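Local coordinates for protein pectate lyase/Amb allergen (Acidovorax citrulli, PDB 4HWV) that probably cleaves pectate by calcium-dependent lyase chemistry, as a secreted member of polysaccharide lyase family 1, at residues T24-A27 with S28-T31; S162-D165 with N166-L169. All coordinates share one frame; numbering follows the deposited sequence.

Contact 1: T24-A27 with S28-T31; sequences TGWA and SHGT
Two overlapping 3-10 turns in the N-terminal segment, G25 to S28 and W26 to H29, hold this contact together, S28 folding back on G25 and H29 on W26. The carbonyl oxygen of G25 takes two bonds from S28. The hydroxyl OG reaches G25 O at 2.7 Å, lying in the carbonyl plane on a lone pair, while S28 N comes to the same G25 O at 2.9 Å from above that plane. The hydroxyl can join the backbone N on this oxygen because OG sits between the serine's own N and carbonyl carbon (chi1 75°), folded back over the turn. One residue on, H29 N donates to W26 O at 3.1 Å and continues the i to i+3 pattern. That step also sets two aromatic side chains next to each other, pointing the same way. The six-membered ring of W26 turns its edge to the imidazole face of H29, the planes at 81° and CZ3 of W26 4.1 Å from CG of H29, near the rim of the smaller ring. At the foot of the histidine, H29 CB meets W26 CE3 at 4.0 Å, close to the indole plane. H29 ND1 is bonded to the carbonyl of F459, which holds the imidazole's rotation, and the rings of F459 and Y460 also meet the indole. The whole is a short 3-10 segment with consecutive i to i+3 bonds, carrying a T-shaped aromatic pair.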
ATOM      1  N   THR A  24     -25.012 -13.599  15.123  1.00  4.37           N
ATOM      2  CA  THR A  24     -26.137 -12.758  15.498  1.00  4.90           C
ATOM      3  C   THR A  24     -26.833 -12.289  14.223  1.00  5.21           C
ATOM      4  O   THR A  24     -26.390 -12.608  13.114  1.00  5.56           O
ATOM      5  CB  THR A  24     -25.614 -11.511  16.229  1.00  5.51           C
ATOM      6  OG1 THR A  24     -24.541 -10.960  15.456  1.00  6.08           O
ATOM      7  CG2 THR A  24     -25.135 -11.842  17.635  1.00  6.40           C
ATOM      8  N   GLY A  25     -27.901 -11.508  14.359  1.00  5.39           N
ATOM      9  CA  GLY A  25     -28.566 -10.934  13.196  1.00  5.44           C
ATOM     10  C   GLY A  25     -29.164 -11.975  12.267  1.00  4.26           C
ATOM     11  O   GLY A  25     -29.553 -13.054  12.706  1.00  4.57           O
ATOM     12  N   TRP A  26     -29.289 -11.647  10.987  1.00  2.93           N
ATOM     13  CA  TRP A  26     -29.983 -12.547  10.090  1.00  4.13           C
ATOM     14  C   TRP A  26     -29.314 -13.930  10.002  1.00  4.61           C
ATOM     15  O   TRP A  26     -29.995 -14.930   9.796  1.00  4.95           O
ATOM     16  CB  TRP A  26     -30.072 -11.924   8.709  1.00  5.02           C
ATOM     17  CG  TRP A  26     -31.224 -10.997   8.450  1.00  4.42           C
ATOM     18  CD1 TRP A  26     -31.134  -9.710   7.983  1.00  4.66           C
ATOM     19  CD2 TRP A  26     -32.630 -11.300   8.525  1.00  4.65           C
ATOM     20  NE1 TRP A  26     -32.390  -9.194   7.775  1.00  5.11           N
ATOM     21  CE2 TRP A  26     -33.327 -10.148   8.080  1.00  5.14           C
ATOM     22  CE3 TRP A  26     -33.369 -12.440   8.896  1.00  4.92           C
ATOM     23  CZ2 TRP A  26     -34.723 -10.097   8.019  1.00  5.76           C
ATOM     24  CZ3 TRP A  26     -34.753 -12.383   8.822  1.00  5.87           C
ATOM     25  CH2 TRP A  26     -35.411 -11.221   8.392  1.00  6.09           C
ATOM     26  N   ALA A  27     -27.994 -14.003  10.161  1.00  4.64           N
ATOM     27  CA  ALA A  27     -27.297 -15.296  10.144  1.00  4.61           C
ATOM     28  C   ALA A  27     -27.739 -16.217  11.294  1.00  5.12           C
ATOM     29  O   ALA A  27     -27.495 -17.426  11.257  1.00  6.27           O
ATOM     30  CB  ALA A  27     -25.790 -15.110  10.186  1.00  4.01           C
ATOM     31  N   SER A  28     -28.352 -15.648  12.331  1.00  5.01           N
ATOM     32  CA  SER A  28     -28.824 -16.442  13.470  1.00  6.27           C
ATOM     33  C   SER A  28     -30.288 -16.861  13.336  1.00  6.76           C
ATOM     34  O   SER A  28     -30.801 -17.591  14.182  1.00  8.10           O
ATOM     35  CB  SER A  28     -28.607 -15.677  14.772  1.00  7.47           C
ATOM     36  OG  SER A  28     -29.551 -14.628  14.954  1.00  8.98           O
ATOM     37  N   HIS A  29     -30.966 -16.416  12.280  1.00  7.26           N
ATOM     38  CA  HIS A  29     -32.388 -16.686  12.137  1.00  8.99           C
ATOM     39  C   HIS A  29     -32.601 -18.016  11.433  1.00 12.03           C
ATOM     40  O   HIS A  29     -31.862 -18.342  10.524  1.00 15.04           O
ATOM     41  CB  HIS A  29     -33.033 -15.558  11.332  1.00  8.56           C
ATOM     42  CG  HIS A  29     -34.501 -15.748  11.138  1.00  8.00           C
ATOM     43  ND1 HIS A  29     -35.441 -15.337  12.063  1.00  8.72           N
ATOM     44  CD2 HIS A  29     -35.188 -16.376  10.155  1.00  8.24           C
ATOM     45  CE1 HIS A  29     -36.644 -15.685  11.640  1.00  8.85           C
ATOM     46  NE2 HIS A  29     -36.519 -16.320  10.488  1.00  8.37           N
ATOM     47  N   GLY A  30     -33.600 -18.788  11.845  1.00 12.45           N
ATOM     48  CA  GLY A  30     -33.805 -20.108  11.265  1.00 14.60           C
ATOM     49  C   GLY A  30     -32.784 -21.091  11.810  1.00 16.35           C
ATOM     50  O   GLY A  30     -32.514 -21.106  13.007  1.00 17.18           O
ATOM     51  N   THR A  31     -32.231 -21.936  10.950  1.00 17.35           N
ATOM     52  CA  THR A  31     -31.166 -22.838  11.380  1.00 17.67           C
ATOM     53  C   THR A  31     -29.908 -21.989  11.630  1.00 15.96           C
ATOM     54  O   THR A  31     -29.347 -21.429  10.708  1.00 15.77           O
ATOM     55  CB  THR A  31     -30.879 -23.920  10.306  1.00 19.95           C
ATOM     56  OG1 THR A  31     -32.083 -24.636  10.008  1.00 22.39           O
ATOM     57  CG2 THR A  31     -29.813 -24.897  10.785  1.00 20.34           C
TER

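Contact 2: S162-D165 with N166-L169; sequences SVPD and NTSL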
ATOM      1  N   SER A 162     -13.610 -21.575  -4.349  1.00  4.76           N
ATOM      2  CA  SER A 162     -14.941 -22.048  -3.992  0.50  4.23           C
ATOM      3  C   SER A 162     -15.000 -22.528  -2.535  1.00  4.59           C
ATOM      4  O   SER A 162     -14.221 -23.397  -2.121  1.00  5.82           O
ATOM      5  CB  SER A 162     -15.331 -23.192  -4.929  0.50  4.30           C
ATOM      6  OG  SER A 162     -16.646 -23.621  -4.663  0.50  3.98           O
ATOM      7  N   VAL A 163     -15.932 -21.973  -1.767  1.00  3.72           N
ATOM      8  CA  VAL A 163     -16.113 -22.383  -0.367  1.00  4.11           C
ATOM      9  C   VAL A 163     -17.399 -23.189  -0.226  1.00  4.15           C
ATOM     10  O   VAL A 163     -18.475 -22.705  -0.562  1.00  4.89           O
ATOM     11  CB  VAL A 163     -16.158 -21.160   0.577  1.00  4.04           C
ATOM     12  CG1 VAL A 163     -16.336 -21.598   2.019  1.00  5.05           C
ATOM     13  CG2 VAL A 163     -14.877 -20.334   0.418  1.00  4.87           C
ATOM     14  N   PRO A 164     -17.297 -24.436   0.252  1.00  3.70           N
ATOM     15  CA  PRO A 164     -18.471 -25.318   0.339  1.00  4.44           C
ATOM     16  C   PRO A 164     -19.219 -25.194   1.671  1.00  4.65           C
ATOM     17  O   PRO A 164     -18.837 -24.428   2.553  1.00  5.12           O
ATOM     18  CB  PRO A 164     -17.840 -26.712   0.229  1.00  4.72           C
ATOM     19  CG  PRO A 164     -16.543 -26.549   1.002  1.00  4.69           C
ATOM     20  CD  PRO A 164     -16.056 -25.143   0.632  1.00  4.24           C
ATOM     21  N   ASP A 165     -20.293 -25.968   1.809  1.00  4.59           N
ATOM     22  CA  ASP A 165     -21.125 -25.972   3.011  1.00  4.24           C
ATOM     23  C   ASP A 165     -20.329 -26.268   4.264  1.00  3.99           C
ATOM     24  O   ASP A 165     -19.323 -26.987   4.238  1.00  4.83           O
ATOM     25  CB  ASP A 165     -22.198 -27.061   2.919  1.00  5.02           C
ATOM     26  CG  ASP A 165     -23.025 -26.954   1.653  1.00  6.41           C
ATOM     27  OD1 ASP A 165     -22.478 -27.225   0.562  1.00  7.89           O
ATOM     28  OD2 ASP A 165     -24.217 -26.601   1.745  1.00  7.62           O
ATOM     29  N   ASN A 166     -20.829 -25.746   5.380  1.00  4.43           N
ATOM     30  CA  ASN A 166     -20.360 -26.171   6.693  1.00  4.19           C
ATOM     31  C   ASN A 166     -18.868 -25.941   6.866  1.00  3.63           C
ATOM     32  O   ASN A 166     -18.126 -26.815   7.301  1.00  4.48           O
ATOM     33  CB  ASN A 166     -20.734 -27.633   6.965  1.00  4.85           C
ATOM     34  CG  ASN A 166     -22.214 -27.892   6.808  1.00  5.30           C
ATOM     35  OD1 ASN A 166     -23.038 -27.180   7.371  1.00  5.55           O
ATOM     36  ND2 ASN A 166     -22.557 -28.919   6.041  1.00  6.27           N
ATOM     37  N   THR A 167     -18.441 -24.728   6.534  1.00  3.48           N
ATOM     38  CA  THR A 167     -17.032 -24.389   6.566  1.00  3.54           C
ATOM     39  C   THR A 167     -16.773 -23.237   7.504  1.00  3.55           C
ATOM     40  O   THR A 167     -17.455 -22.207   7.430  1.00  4.02           O
ATOM     41  CB  THR A 167     -16.555 -23.978   5.158  1.00  3.86           C
ATOM     42  OG1 THR A 167     -16.763 -25.074   4.262  1.00  3.94           O
ATOM     43  CG2 THR A 167     -15.066 -23.606   5.158  1.00  4.49           C
ATOM     44  N   SER A 168     -15.771 -23.403   8.362  1.00  3.77           N
ATOM     45  CA  SER A 168     -15.198 -22.288   9.109  1.00  3.63           C
ATOM     46  C   SER A 168     -13.792 -21.978   8.627  1.00  3.52           C
ATOM     47  O   SER A 168     -12.963 -22.890   8.514  1.00  4.48           O
ATOM     48  CB  SER A 168     -15.141 -22.607  10.601  1.00  3.96           C
ATOM     49  OG  SER A 168     -16.460 -22.703  11.114  1.00  4.37           O
ATOM     50  N   LEU A 169     -13.544 -20.701   8.327  1.00  3.18           N
ATOM     51  CA  LEU A 169     -12.207 -20.196   8.039  1.00  3.65           C
ATOM     52  C   LEU A 169     -11.846 -19.299   9.206  1.00  3.31           C
ATOM     53  O   LEU A 169     -12.503 -18.266   9.422  1.00  4.61           O
ATOM     54  CB  LEU A 169     -12.178 -19.392   6.738  1.00  5.25           C
ATOM     55  CG  LEU A 169     -12.561 -20.168   5.482  1.00  7.02           C
ATOM     56  CD1 LEU A 169     -12.706 -19.239   4.291  1.00  8.48           C
ATOM     57  CD2 LEU A 169     -11.532 -21.213   5.158  1.00  9.31           C
TER
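T167 has its methyl CG2 anti to the backbone N and its hydroxyl beside that N (chi1 -60°), which turns OG1 back to P164 and leaves CG2 for V163. V163 in turn carries CG1 anti to its own N, and that branch meets CG2 of T167 at 3.9 Å as the two side chains pass at a slant. The polar half of the contact is the bond from T167 OG1 to P164 O, 2.8 Å long; the hydroxyl stands 57° out of the carbonyl plane rather than on a lone pair. It spans three residues and links the two ends of the bend. The side chains of P164 and T167 cross at about a right angle, with P164 CG 3.6 Å from T167 OG1. N166 has a left-handed backbone (phi 59°), which helps the chain turn the corner between two parallel sheets of the beta-helix. Its OD1 takes a bond from ND2 of N194 on a neighbouring coil, a side-chain link consistent with the asparagine ladder of pectate lyases, and its ND2 is bonded to the carbonyl of K76. D165 OD2 is held by A193 N, and T167 OG1 is also bonded to K79 NZ. The bend joins strand 160-163 to strand 167-171, with L57 of helix 50-57 against P164 and T167, I81 of strand 79-83 against T167, and I195 of strand 192-198 against V163.

From the N terminus the chain first makes contact 1, a tight turn in the loop leading to strand 44-47, and only much later contact 2, the bend between strands 160-163 and 167-171. Each closes within one continuous run of residues, so the two are in series and neither nests in nor crosses the other. The centres of contact 1 and contact 2 are 17 Å apart. The nearest atoms of contact 1 and contact 2 are about 8 Å apart, without touching. Contact 1 fastens the N-terminal segment to later coils through T291, T325 and H327, and to F459 in the C-terminal part of the chain. Contact 2 turns the chain from one parallel sheet of the right-handed beta-helix into another.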